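Local coordinates for protein meta cleavage compound hydrolase (Janthinobacterium, PDB 1J1I) that hydrolyses a carbon-carbon bond of the meta-cleavage compound formed in carbazole degradation, probably releasing anthranilate, at residues E52-N57 and N183-Y188; D89-H94 and V199-W204; T119-S124 and P215-K220; T240-L245 and G253-H258. All coordinates share one frame; numbering follows the deposited sequence.

Interaction 1: E52-N57 and N183-Y188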
loop_
_atom_site.group_PDB
_atom_site.type_symbol
_atom_site.label_atom_id
_atom_site.label_comp_id
_atom_site.label_asym_id
_atom_site.label_seq_id
_atom_site.Cartn_x
_atom_site.Cartn_y
_atom_site.Cartn_z
ATOM N N GLU A 52 14.338 14.855 -14.432
ATOM C CA GLU A 52 13.254 15.026 -15.393
ATOM C C GLU A 52 12.719 13.691 -15.910
ATOM O O GLU A 52 11.513 13.445 -15.872
ATOM C CB GLU A 52 13.719 15.910 -16.554
ATOM C CG GLU A 52 12.630 16.313 -17.532
ATOM C CD GLU A 52 13.053 17.489 -18.400
ATOM O OE1 GLU A 52 14.152 17.431 -18.995
ATOM O OE2 GLU A 52 12.285 18.472 -18.485
ATOM N N GLY A 53 13.617 12.831 -16.379
ATOM C CA GLY A 53 13.207 11.539 -16.904
ATOM C C GLY A 53 12.564 10.637 -15.862
ATOM O O GLY A 53 11.671 9.849 -16.176
ATOM N N ASN A 54 13.008 10.744 -14.617
ATOM C CA ASN A 54 12.451 9.918 -13.554
ATOM C C ASN A 54 11.120 10.410 -12.991
ATOM O O ASN A 54 10.249 9.608 -12.670
ATOM C CB ASN A 54 13.435 9.808 -12.377
ATOM C CG ASN A 54 14.349 8.594 -12.475
ATOM O OD1 ASN A 54 14.636 7.946 -11.473
ATOM N ND2 ASN A 54 14.817 8.293 -13.676
ATOM N N TRP A 55 10.948 11.725 -12.887
ATOM C CA TRP A 55 9.748 12.255 -12.253
ATOM C C TRP A 55 8.790 13.125 -13.048
ATOM O O TRP A 55 7.826 13.654 -12.486
ATOM C CB TRP A 55 10.173 13.013 -10.995
ATOM C CG TRP A 55 11.123 12.226 -10.130
ATOM C CD1 TRP A 55 12.475 12.396 -10.021
ATOM C CD2 TRP A 55 10.781 11.157 -9.242
ATOM N NE1 TRP A 55 12.996 11.501 -9.114
ATOM C CE2 TRP A 55 11.977 10.729 -8.623
ATOM C CE3 TRP A 55 9.578 10.517 -8.909
ATOM C CZ2 TRP A 55 12.002 9.692 -7.680
ATOM C CZ3 TRP A 55 9.604 9.486 -7.972
ATOM C CH2 TRP A 55 10.811 9.086 -7.371
ATOM N N ARG A 56 9.044 13.268 -14.343
ATOM C CA ARG A 56 8.222 14.102 -15.213
ATOM C C ARG A 56 6.719 14.050 -14.936
ATOM O O ARG A 56 6.097 15.077 -14.660
ATOM C CB ARG A 56 8.480 13.725 -16.673
ATOM C CG ARG A 56 8.169 14.830 -17.661
ATOM C CD ARG A 56 8.998 14.652 -18.924
ATOM N NE ARG A 56 9.160 15.909 -19.650
ATOM C CZ ARG A 56 10.057 16.107 -20.612
ATOM N NH1 ARG A 56 10.881 15.129 -20.969
ATOM N NH2 ARG A 56 10.135 17.288 -21.213
ATOM N N ASN A 57 6.145 12.854 -15.003
ATOM C CA ASN A 57 4.712 12.672 -14.801
ATOM C C ASN A 57 4.240 12.588 -13.356
ATOM O O ASN A 57 3.037 12.550 -13.099
ATOM C CB ASN A 57 4.238 11.433 -15.563
ATOM C CG ASN A 57 4.485 11.545 -17.051
ATOM O OD1 ASN A 57 4.144 12.554 -17.670
ATOM N ND2 ASN A 57 5.079 10.509 -17.636
ATOM N N ASN A 183 15.289 9.111 -25.975
ATOM C CA ASN A 183 16.258 10.075 -26.497
ATOM C C ASN A 183 16.797 10.979 -25.398
ATOM O O ASN A 183 17.995 11.251 -25.343
ATOM C CB ASN A 183 15.631 10.941 -27.595
ATOM C CG ASN A 183 15.091 10.121 -28.749
ATOM O OD1 ASN A 183 15.667 9.099 -29.123
ATOM N ND2 ASN A 183 13.985 10.571 -29.328
ATOM N N SER A 184 15.908 11.445 -24.529
ATOM C CA SER A 184 16.304 12.321 -23.433
ATOM C C SER A 184 17.308 11.624 -22.516
ATOM O O SER A 184 18.355 12.186 -22.190
ATOM C CB SER A 184 15.070 12.749 -22.635
ATOM O OG SER A 184 15.411 13.666 -21.611
ATOM N N ARG A 185 16.992 10.397 -22.107
ATOM C CA ARG A 185 17.880 9.638 -21.230
ATOM C C ARG A 185 19.197 9.317 -21.926
ATOM O O ARG A 185 20.264 9.381 -21.316
ATOM C CB ARG A 185 17.208 8.336 -20.767
ATOM C CG ARG A 185 18.145 7.397 -20.006
ATOM C CD ARG A 185 17.440 6.126 -19.538
ATOM N NE ARG A 185 16.752 6.305 -18.266
ATOM C CZ ARG A 185 17.173 5.808 -17.105
ATOM N NH1 ARG A 185 18.286 5.089 -17.045
ATOM N NH2 ARG A 185 16.480 6.037 -16.001
ATOM N N TYR A 186 19.120 8.967 -23.204
ATOM C CA TYR A 186 20.318 8.644 -23.967
ATOM C C TYR A 186 21.222 9.871 -24.082
ATOM O O TYR A 186 22.445 9.759 -24.005
ATOM C CB TYR A 186 19.943 8.149 -25.367
ATOM C CG TYR A 186 21.139 7.723 -26.185
ATOM C CD1 TYR A 186 21.994 6.722 -25.727
ATOM C CD2 TYR A 186 21.431 8.330 -27.405
ATOM C CE1 TYR A 186 23.108 6.337 -26.457
ATOM C CE2 TYR A 186 22.548 7.950 -28.146
ATOM C CZ TYR A 186 23.381 6.953 -27.663
ATOM O OH TYR A 186 24.491 6.568 -28.380
ATOM N N THR A 187 20.614 11.038 -24.268
ATOM C CA THR A 187 21.370 12.279 -24.382
ATOM C C THR A 187 22.161 12.538 -23.100
ATOM O O THR A 187 23.334 12.913 -23.157
ATOM C CB THR A 187 20.440 13.479 -24.666
ATOM O OG1 THR A 187 19.831 13.317 -25.955
ATOM C CG2 THR A 187 21.226 14.783 -24.645
ATOM N N TYR A 188 21.526 12.331 -21.946
ATOM C CA TYR A 188 22.206 12.534 -20.669
ATOM C C TYR A 188 23.311 11.504 -20.460
ATOM O O TYR A 188 24.380 11.824 -19.941
ATOM C CB TYR A 188 21.222 12.434 -19.497
ATOM C CG TYR A 188 20.387 13.671 -19.255
ATOM C CD1 TYR A 188 19.015 13.669 -19.503
ATOM C CD2 TYR A 188 20.963 14.832 -18.743
ATOM C CE1 TYR A 188 18.233 14.795 -19.241
ATOM C CE2 TYR A 188 20.193 15.962 -18.478
ATOM C CZ TYR A 188 18.829 15.936 -18.727
ATOM O OH TYR A 188 18.063 17.047 -18.457
HETATM O O HOH W 1 16.571 5.754 -13.436
HETATM O O HOH W 2 15.139 8.625 -16.873
#
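N54 and R185 face each other with nitrogen against nitrogen, ND2 of N54 lying 3.6 Å from NH2 of R185 near the guanidinium plane, and water mediates between these two donors. Water 1 accepts from both, at 2.6 Å from R185 NH2 and 3.1 Å from N54 ND2, in the guanidinium plane at its edge. Water 2 joins the same nitrogens by weak bonds. The amide and guanidinium planes are only 21° apart. R185 leaves its helix with CG anti to the backbone N (chi1 172°), then bends at chi3 to -85°, which brings NH2 round to the waters. N54 OD1 accepts from G44 N, which probably holds the amide with ND2 turned to the waters. The contact joins two parts of the alpha/beta hydrolase fold: helix 179-190, in the helical cap between strands 131-137 and 225-230, and helix 51-55, whose N54 side chain comes within about 6 Å of that of the probable nucleophile S114. Farther out, E52 OE1 comes only to 4.0 Å from Y188 OH, which has a weak hydrogen bond with R29. E52 OE2 accepts from Y16 OH and forms a long salt bridge, 3.7 Å, with R56 NH2 from above that guanidinium's face.

Interaction 2: D89-H94 and V199-W204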
loop_
_atom_site.group_PDB
_atom_site.type_symbol
_atom_site.label_atom_id
_atom_site.label_comp_id
_atom_site.label_asym_id
_atom_site.label_seq_id
_atom_site.Cartn_x
_atom_site.Cartn_y
_atom_site.Cartn_z
ATOM N N ASP A 89 28.862 7.057 0.641
ATOM C CA ASP A 89 29.019 8.026 1.715
ATOM C C ASP A 89 28.974 9.449 1.146
ATOM O O ASP A 89 28.371 10.348 1.736
ATOM C CB ASP A 89 30.352 7.793 2.421
ATOM C CG ASP A 89 30.558 6.338 2.807
ATOM O OD1 ASP A 89 30.483 5.449 1.916
ATOM O OD2 ASP A 89 30.801 6.087 4.007
ATOM N N ARG A 90 29.604 9.637 -0.009
ATOM C CA ARG A 90 29.651 10.944 -0.660
ATOM C C ARG A 90 28.270 11.389 -1.156
ATOM O O ARG A 90 27.928 12.570 -1.075
ATOM C CB ARG A 90 30.652 10.907 -1.820
ATOM C CG ARG A 90 31.274 12.249 -2.156
ATOM C CD ARG A 90 31.874 12.908 -0.919
ATOM N NE ARG A 90 32.694 14.065 -1.259
ATOM C CZ ARG A 90 33.899 13.983 -1.813
ATOM N NH1 ARG A 90 34.428 12.796 -2.086
ATOM N NH2 ARG A 90 34.577 15.087 -2.096
ATOM N N ARG A 91 27.473 10.453 -1.669
ATOM C CA ARG A 91 26.131 10.799 -2.131
ATOM C C ARG A 91 25.243 11.165 -0.939
ATOM O O ARG A 91 24.412 12.071 -1.027
ATOM C CB ARG A 91 25.498 9.641 -2.910
ATOM C CG ARG A 91 25.939 9.533 -4.369
ATOM C CD ARG A 91 25.210 8.388 -5.080
ATOM N NE ARG A 91 25.646 7.085 -4.583
ATOM C CZ ARG A 91 26.760 6.471 -4.971
ATOM N NH1 ARG A 91 27.554 7.038 -5.870
ATOM N NH2 ARG A 91 27.092 5.298 -4.448
ATOM N N ILE A 92 25.418 10.459 0.172
ATOM C CA ILE A 92 24.636 10.748 1.371
ATOM C C ILE A 92 24.963 12.157 1.861
ATOM O O ILE A 92 24.063 12.952 2.150
ATOM C CB ILE A 92 24.937 9.728 2.495
ATOM C CG1 ILE A 92 24.393 8.350 2.091
ATOM C CG2 ILE A 92 24.311 10.197 3.815
ATOM C CD1 ILE A 92 24.801 7.224 3.022
ATOM N N ARG A 93 26.256 12.465 1.946
ATOM C CA ARG A 93 26.694 13.783 2.394
ATOM C C ARG A 93 26.144 14.856 1.465
ATOM O O ARG A 93 25.709 15.919 1.915
ATOM C CB ARG A 93 28.221 13.875 2.408
ATOM C CG ARG A 93 28.745 15.215 2.921
ATOM C CD ARG A 93 30.186 15.446 2.495
ATOM N NE ARG A 93 31.058 14.339 2.874
ATOM C CZ ARG A 93 32.334 14.236 2.514
ATOM N NH1 ARG A 93 33.052 13.191 2.905
ATOM N NH2 ARG A 93 32.893 15.176 1.761
ATOM N N HIS A 94 26.165 14.577 0.164
ATOM C CA HIS A 94 25.664 15.539 -0.806
ATOM C C HIS A 94 24.194 15.858 -0.557
ATOM O O HIS A 94 23.805 17.024 -0.536
ATOM C CB HIS A 94 25.835 15.025 -2.241
ATOM C CG HIS A 94 25.153 15.881 -3.264
ATOM N ND1 HIS A 94 24.080 15.441 -4.007
ATOM C CD2 HIS A 94 25.369 17.165 -3.641
ATOM C CE1 HIS A 94 23.664 16.414 -4.798
ATOM N NE2 HIS A 94 24.431 17.472 -4.596
ATOM N N VAL A 199 30.799 6.126 -14.845
ATOM C CA VAL A 199 31.772 5.049 -14.820
ATOM C C VAL A 199 32.427 4.963 -13.451
ATOM O O VAL A 199 32.593 3.872 -12.909
ATOM C CB VAL A 199 32.860 5.251 -15.897
ATOM C CG1 VAL A 199 34.015 4.277 -15.667
ATOM C CG2 VAL A 199 32.257 5.035 -17.275
ATOM N N ALA A 200 32.795 6.114 -12.895
ATOM C CA ALA A 200 33.427 6.157 -11.577
ATOM C C ALA A 200 32.445 5.689 -10.504
ATOM O O ALA A 200 32.823 4.977 -9.572
ATOM C CB ALA A 200 33.901 7.571 -11.266
ATOM N N THR A 201 31.186 6.095 -10.637
ATOM C CA THR A 201 30.150 5.699 -9.683
ATOM C C THR A 201 29.996 4.171 -9.664
ATOM O O THR A 201 29.982 3.552 -8.598
ATOM C CB THR A 201 28.784 6.357 -10.043
ATOM O OG1 THR A 201 28.864 7.775 -9.829
ATOM C CG2 THR A 201 27.662 5.784 -9.192
ATOM N N MET A 202 29.887 3.568 -10.846
ATOM C CA MET A 202 29.729 2.119 -10.953
ATOM C C MET A 202 30.970 1.350 -10.516
ATOM O O MET A 202 30.873 0.234 -10.004
ATOM C CB MET A 202 29.357 1.724 -12.386
ATOM C CG MET A 202 28.013 2.267 -12.843
ATOM S SD MET A 202 26.729 2.029 -11.585
ATOM C CE MET A 202 26.585 0.251 -11.568
ATOM N N GLN A 203 32.137 1.953 -10.714
ATOM C CA GLN A 203 33.394 1.319 -10.336
ATOM C C GLN A 203 33.447 1.084 -8.832
ATOM O O GLN A 203 33.776 -0.013 -8.378
ATOM C CB GLN A 203 34.576 2.194 -10.758
ATOM C CG GLN A 203 35.933 1.552 -10.515
ATOM C CD GLN A 203 37.079 2.485 -10.839
ATOM O OE1 GLN A 203 37.022 3.233 -11.812
ATOM N NE2 GLN A 203 38.135 2.436 -10.031
ATOM N N TRP A 204 33.123 2.117 -8.057
ATOM C CA TRP A 204 33.139 1.993 -6.606
ATOM C C TRP A 204 32.154 0.923 -6.146
ATOM O O TRP A 204 32.474 0.094 -5.303
ATOM C CB TRP A 204 32.773 3.321 -5.941
ATOM C CG TRP A 204 32.827 3.238 -4.454
ATOM C CD1 TRP A 204 33.941 3.355 -3.664
ATOM C CD2 TRP A 204 31.739 2.944 -3.571
ATOM N NE1 TRP A 204 33.609 3.152 -2.347
ATOM C CE2 TRP A 204 32.259 2.897 -2.259
ATOM C CE3 TRP A 204 30.366 2.713 -3.760
ATOM C CZ2 TRP A 204 31.464 2.630 -1.137
ATOM C CZ3 TRP A 204 29.568 2.445 -2.644
ATOM C CH2 TRP A 204 30.121 2.408 -1.352
HETATM O O HOH W 3 27.395 9.215 -7.778
HETATM O O HOH W 4 29.412 4.786 -6.143
#
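D89 brings OD1 to 4.3 Å from CZ2 of W204, a loose approach of the carboxylate to the indole near the start of helix 88-101. Two residues on, R91 makes the largest share of the contact. Its CG stands beside the backbone N (chi1 -81°) and the chain folds over at chi3, presenting the guanidinium to helix 192-208. NH1 packs against the methyl CG2 of T201 at 3.6 Å, while NH2 has CZ3 of W204 near its plane at 4.2 Å. Guanidinium and indole planes stand 64° apart, so the two groups are not stacked. The polar links run through two waters, both in the guanidinium plane at its edge. Water 3 accepts from R91 NH1 at 2.9 Å and donates to T201 OG1, also at 2.9 Å; that hydroxyl is bonded in turn to A197 O. Water 4 accepts a hydrogen bond from R91 NH2 at 2.9 Å and donates one to T201 O at 2.8 Å. R91 NE is tied to Q88 OE1, which steadies the group from its own helix. The short helix axes stay 12.8 Å apart at 121°, which leaves room for this hydrated bridge between the hydrolase core and its helical cap. Beneath it lies helix 114-126: M115 touches both R91 and T201, T119 supports R91, and V123 packs on I92, which also meets Y213.

Interaction 3: T119-S124 and P215-K220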
loop_
_atom_site.group_PDB
_atom_site.type_symbol
_atom_site.label_atom_id
_atom_site.label_comp_id
_atom_site.label_asym_id
_atom_site.label_seq_id
_atom_site.Cartn_x
_atom_site.Cartn_y
_atom_site.Cartn_z
ATOM N N THR A 119 20.241 6.305 -0.961
ATOM C CA THR A 119 20.796 7.565 -0.490
ATOM C C THR A 119 19.845 8.257 0.492
ATOM O O THR A 119 20.286 8.831 1.485
ATOM C CB THR A 119 21.141 8.491 -1.683
ATOM O OG1 THR A 119 22.075 7.821 -2.545
ATOM C CG2 THR A 119 21.782 9.788 -1.192
ATOM N N GLY A 120 18.545 8.189 0.220
ATOM C CA GLY A 120 17.571 8.781 1.120
ATOM C C GLY A 120 17.583 8.017 2.438
ATOM O O GLY A 120 17.459 8.601 3.527
ATOM N N LEU A 121 17.742 6.703 2.336
ATOM C CA LEU A 121 17.784 5.839 3.510
ATOM C C LEU A 121 18.996 6.211 4.360
ATOM O O LEU A 121 18.901 6.312 5.584
ATOM C CB LEU A 121 17.862 4.365 3.077
ATOM C CG LEU A 121 17.620 3.285 4.144
ATOM C CD1 LEU A 121 17.345 1.948 3.470
ATOM C CD2 LEU A 121 18.820 3.175 5.076
ATOM N N GLY A 122 20.132 6.426 3.703
ATOM C CA GLY A 122 21.342 6.799 4.415
ATOM C C GLY A 122 21.167 8.087 5.201
ATOM O O GLY A 122 21.566 8.177 6.368
ATOM N N VAL A 123 20.571 9.091 4.567
ATOM C CA VAL A 123 20.333 10.374 5.226
ATOM C C VAL A 123 19.339 10.189 6.379
ATOM O O VAL A 123 19.439 10.846 7.416
ATOM C CB VAL A 123 19.770 11.425 4.225
ATOM C CG1 VAL A 123 19.248 12.641 4.977
ATOM C CG2 VAL A 123 20.872 11.853 3.251
ATOM N N SER A 124 18.384 9.283 6.196
ATOM C CA SER A 124 17.386 9.023 7.227
ATOM C C SER A 124 17.973 8.375 8.474
ATOM O O SER A 124 17.347 8.390 9.536
ATOM C CB SER A 124 16.258 8.161 6.665
ATOM O OG SER A 124 15.551 8.886 5.672
ATOM N N PRO A 215 21.887 -5.279 7.256
ATOM C CA PRO A 215 20.511 -5.165 7.742
ATOM C C PRO A 215 20.444 -4.361 9.048
ATOM O O PRO A 215 19.440 -3.709 9.336
ATOM C CB PRO A 215 20.100 -6.620 7.924
ATOM C CG PRO A 215 20.803 -7.288 6.770
ATOM C CD PRO A 215 22.187 -6.660 6.835
ATOM N N GLU A 216 21.523 -4.400 9.828
ATOM C CA GLU A 216 21.568 -3.669 11.091
ATOM C C GLU A 216 21.456 -2.163 10.890
ATOM O O GLU A 216 20.878 -1.462 11.725
ATOM C CB GLU A 216 22.850 -4.000 11.856
ATOM C CG GLU A 216 22.840 -5.390 12.472
ATOM C CD GLU A 216 21.634 -5.607 13.364
ATOM O OE1 GLU A 216 21.523 -4.913 14.397
ATOM O OE2 GLU A 216 20.792 -6.463 13.027
ATOM N N PHE A 217 22.012 -1.673 9.787
ATOM C CA PHE A 217 21.959 -0.250 9.465
ATOM C C PHE A 217 20.521 0.113 9.101
ATOM O O PHE A 217 19.989 1.131 9.545
ATOM C CB PHE A 217 22.875 0.054 8.273
ATOM C CG PHE A 217 22.936 1.512 7.900
ATOM C CD1 PHE A 217 23.722 2.401 8.637
ATOM C CD2 PHE A 217 22.233 1.995 6.797
ATOM C CE1 PHE A 217 23.814 3.749 8.278
ATOM C CE2 PHE A 217 22.320 3.341 6.428
ATOM C CZ PHE A 217 23.113 4.219 7.171
ATOM N N ILE A 218 19.900 -0.736 8.289
ATOM C CA ILE A 218 18.524 -0.524 7.848
ATOM C C ILE A 218 17.539 -0.502 9.026
ATOM O O ILE A 218 16.546 0.228 9.011
ATOM C CB ILE A 218 18.136 -1.618 6.811
ATOM C CG1 ILE A 218 19.050 -1.482 5.591
ATOM C CG2 ILE A 218 16.664 -1.496 6.409
ATOM C CD1 ILE A 218 18.882 -2.560 4.552
ATOM N N ARG A 219 17.838 -1.284 10.055
ATOM C CA ARG A 219 16.994 -1.361 11.242
ATOM C C ARG A 219 17.015 -0.040 12.021
ATOM O O ARG A 219 16.199 0.169 12.922
ATOM C CB ARG A 219 17.476 -2.507 12.136
ATOM C CG ARG A 219 16.404 -3.108 13.030
ATOM C CD ARG A 219 17.000 -4.147 13.967
ATOM N NE ARG A 219 17.488 -5.338 13.274
ATOM C CZ ARG A 219 16.705 -6.293 12.773
ATOM N NH1 ARG A 219 15.383 -6.207 12.881
ATOM N NH2 ARG A 219 17.247 -7.345 12.177
ATOM N N LYS A 220 17.950 0.841 11.665
ATOM C CA LYS A 220 18.092 2.150 12.310
ATOM C C LYS A 220 17.149 3.206 11.733
ATOM O O LYS A 220 17.081 4.326 12.243
ATOM C CB LYS A 220 19.530 2.665 12.177
ATOM C CG LYS A 220 20.444 2.360 13.350
ATOM C CD LYS A 220 20.634 0.889 13.516
ATOM C CE LYS A 220 21.777 0.566 14.457
ATOM N NZ LYS A 220 21.861 -0.908 14.542
#
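The ring of F217 lies against L121, CE2 approaching the methyl CD2 of L121 at 3.8 Å, as the two side chains run past each other in opposite directions. The same CE2 comes within 4.1 Å of G122 CA, which sits at the ring's edge near its plane, so the ring meets the helix backbone directly. L121's other methyl, CD1, turns to CG1 of I218 at 4.4 Å. F217 reaches this position because its CG is anti to the backbone N (chi1 -177°). Helix 114-126 is the one that follows the nucleophile elbow of the alpha/beta hydrolase fold, with the probable catalytic S114 at its start, and helix 215-218 precedes strand 225-230. Swapping F217 for an alanine would probably remove the aromatic cover that it gives L121 CD2 and G122 CA and open a gap beside helix 114-126. In the next shell Y213 meets the F217 ring with planes about 35° apart, and F244 touches both L121 and I218. One turn along, S124 OG bonds to G120 O at 2.9 Å from the face of the carbonyl opposite to S124 N. Behind F217, K220 NZ folds back onto E216 O at 3.0 Å.

Interaction 4: T240-L245 and G253-H258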
loop_
_atom_site.group_PDB
_atom_site.type_symbol
_atom_site.label_atom_id
_atom_site.label_comp_id
_atom_site.label_asym_id
_atom_site.label_seq_id
_atom_site.Cartn_x
_atom_site.Cartn_y
_atom_site.Cartn_z
ATOM N N THR A 240 12.590 -8.562 -1.197
ATOM C CA THR A 240 13.389 -7.489 -0.594
ATOM C C THR A 240 12.507 -6.529 0.187
ATOM O O THR A 240 12.902 -6.021 1.236
ATOM C CB THR A 240 14.123 -6.636 -1.650
ATOM O OG1 THR A 240 14.814 -7.488 -2.567
ATOM C CG2 THR A 240 15.131 -5.705 -0.968
ATOM N N ALA A 241 11.322 -6.254 -0.354
ATOM C CA ALA A 241 10.381 -5.356 0.300
ATOM C C ALA A 241 9.957 -5.973 1.627
ATOM O O ALA A 241 9.880 -5.291 2.654
ATOM C CB ALA A 241 9.159 -5.132 -0.592
ATOM N N TYR A 242 9.687 -7.274 1.601
ATOM C CA TYR A 242 9.262 -7.973 2.803
ATOM C C TYR A 242 10.356 -7.882 3.864
ATOM O O TYR A 242 10.064 -7.770 5.055
ATOM C CB TYR A 242 8.931 -9.437 2.475
ATOM C CG TYR A 242 7.851 -9.597 1.409
ATOM C CD1 TYR A 242 7.717 -10.789 0.698
ATOM C CD2 TYR A 242 6.982 -8.548 1.101
ATOM C CE1 TYR A 242 6.746 -10.932 -0.301
ATOM C CE2 TYR A 242 6.007 -8.681 0.103
ATOM C CZ TYR A 242 5.898 -9.876 -0.592
ATOM O OH TYR A 242 4.943 -10.017 -1.580
ATOM N N LYS A 243 11.617 -7.916 3.435
ATOM C CA LYS A 243 12.712 -7.813 4.390
ATOM C C LYS A 243 12.791 -6.384 4.941
ATOM O O LYS A 243 13.024 -6.193 6.132
ATOM C CB LYS A 243 14.041 -8.217 3.747
ATOM C CG LYS A 243 15.167 -8.381 4.757
ATOM C CD LYS A 243 16.429 -8.939 4.108
ATOM C CE LYS A 243 17.495 -9.255 5.152
ATOM N NZ LYS A 243 18.719 -9.840 4.534
ATOM N N PHE A 244 12.600 -5.384 4.081
ATOM C CA PHE A 244 12.617 -3.989 4.533
ATOM C C PHE A 244 11.510 -3.799 5.569
ATOM O O PHE A 244 11.696 -3.125 6.582
ATOM C CB PHE A 244 12.352 -3.016 3.377
ATOM C CG PHE A 244 13.580 -2.620 2.603
ATOM C CD1 PHE A 244 13.657 -2.858 1.238
ATOM C CD2 PHE A 244 14.644 -1.978 3.232
ATOM C CE1 PHE A 244 14.779 -2.466 0.501
ATOM C CE2 PHE A 244 15.771 -1.581 2.505
ATOM C CZ PHE A 244 15.838 -1.825 1.139
ATOM N N LEU A 245 10.351 -4.394 5.300
ATOM C CA LEU A 245 9.202 -4.283 6.194
ATOM C C LEU A 245 9.468 -4.913 7.557
ATOM O O LEU A 245 8.930 -4.472 8.568
ATOM C CB LEU A 245 7.963 -4.910 5.534
ATOM C CG LEU A 245 7.413 -4.114 4.341
ATOM C CD1 LEU A 245 6.277 -4.881 3.670
ATOM C CD2 LEU A 245 6.915 -2.755 4.817
ATOM N N GLY A 253 3.915 -0.883 3.691
ATOM C CA GLY A 253 4.317 -1.503 2.447
ATOM C C GLY A 253 3.258 -1.309 1.378
ATOM O O GLY A 253 2.061 -1.338 1.680
ATOM N N TYR A 254 3.697 -1.075 0.142
ATOM C CA TYR A 254 2.787 -0.912 -0.993
ATOM C C TYR A 254 3.347 -1.743 -2.141
ATOM O O TYR A 254 4.347 -1.376 -2.768
ATOM C CB TYR A 254 2.667 0.554 -1.423
ATOM C CG TYR A 254 1.583 0.787 -2.461
ATOM C CD1 TYR A 254 0.263 0.421 -2.206
ATOM C CD2 TYR A 254 1.881 1.353 -3.704
ATOM C CE1 TYR A 254 -0.736 0.603 -3.155
ATOM C CE2 TYR A 254 0.886 1.545 -4.663
ATOM C CZ TYR A 254 -0.422 1.161 -4.380
ATOM O OH TYR A 254 -1.412 1.315 -5.320
ATOM N N ILE A 255 2.687 -2.866 -2.407
ATOM C CA ILE A 255 3.116 -3.794 -3.444
ATOM C C ILE A 255 2.238 -3.620 -4.675
ATOM O O ILE A 255 1.008 -3.670 -4.586
ATOM C CB ILE A 255 3.027 -5.242 -2.929
ATOM C CG1 ILE A 255 3.610 -5.326 -1.508
ATOM C CG2 ILE A 255 3.777 -6.173 -3.859
ATOM C CD1 ILE A 255 5.089 -4.995 -1.402
ATOM N N ILE A 256 2.887 -3.425 -5.821
ATOM C CA ILE A 256 2.203 -3.186 -7.088
ATOM C C ILE A 256 2.385 -4.319 -8.100
ATOM O O ILE A 256 3.509 -4.744 -8.382
ATOM C CB ILE A 256 2.726 -1.876 -7.727
ATOM C CG1 ILE A 256 2.587 -0.718 -6.735
ATOM C CG2 ILE A 256 1.977 -1.573 -9.014
ATOM C CD1 ILE A 256 3.234 0.586 -7.227
ATOM N N PRO A 257 1.274 -4.828 -8.656
ATOM C CA PRO A 257 1.354 -5.915 -9.638
ATOM C C PRO A 257 1.693 -5.363 -11.025
ATOM O O PRO A 257 1.504 -4.174 -11.281
ATOM C CB PRO A 257 -0.044 -6.520 -9.588
ATOM C CG PRO A 257 -0.915 -5.285 -9.403
ATOM C CD PRO A 257 -0.131 -4.503 -8.336
ATOM N N HIS A 258 2.204 -6.223 -11.905
ATOM C CA HIS A 258 2.533 -5.822 -13.274
ATOM C C HIS A 258 3.367 -4.550 -13.252
ATOM O O HIS A 258 3.088 -3.584 -13.965
ATOM C CB HIS A 258 1.236 -5.588 -14.040
ATOM C CG HIS A 258 0.230 -6.679 -13.846
ATOM N ND1 HIS A 258 -1.102 -6.429 -13.591
ATOM C CD2 HIS A 258 0.368 -8.026 -13.843
ATOM C CE1 HIS A 258 -1.739 -7.576 -13.436
ATOM N NE2 HIS A 258 -0.871 -8.559 -13.585
#
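A241 O accepts from L245 N at 2.8 Å, an ordinary helical bond that sets A241 and L245 one turn apart, both with their side chains directed at the strand below. Helix 238-247 and strand 251-256 are the last two elements of a beta-alpha-beta crossover starting from strand 225-230, and their short segments run almost antiparallel, at 172°. The junction is tightest at G253. L245 CD2 lies 3.7 Å from G253 N, and the CA atoms of these residues are 6.8 Å apart; glycine lets L245 come this close to the strand backbone. Two residues along the strand, I255 rises toward the helix, its CG1 beside the backbone N (chi1 -45°), and a further bend at chi2 carries CD1 between A241 and Y242. A241 also packs on V227 and Q229 of the neighbouring strand, whereas Y254 points away from the helix; its side chain packs on A274 of helix 268-281 and its OH bonds to D270 OD2. Within the chain 251-256 is an edge strand, but G253 to I255 pair in an antiparallel ladder with a strand of the second subunit, so the sheet continues across the dimer. Y242 stacks on Y242 of that subunit, and L245 O accepts from its K231 NZ. Within the subunit, the Y242 ring offers CE2 to I255 CD1 at 4.1 Å, while A241 CB meets the same methyl at 4.2 Å.

Overall arrangement
Interactions 1 and 2 both tie the helical cap to the hydrolase core through successive cap helices, 179-190 and 192-208; both are partly buried, and in each, two waters supply the polar links of an arginine across the contact. Interactions 3 and 4 are buried and apolar, with no water among their links. Helix 114-126 underlies both 2 and 3: T119 and V123 pack on R91 and I92, so these contacts touch. F244 of interaction 4 packs on L121 and I218 of interaction 3, continuing the apolar chain toward the sheet's edge. Only interaction 4 is also touched by the second subunit. Interaction 1 stands apart, about 10 Å from interactions 2 and 3 at nearest atoms.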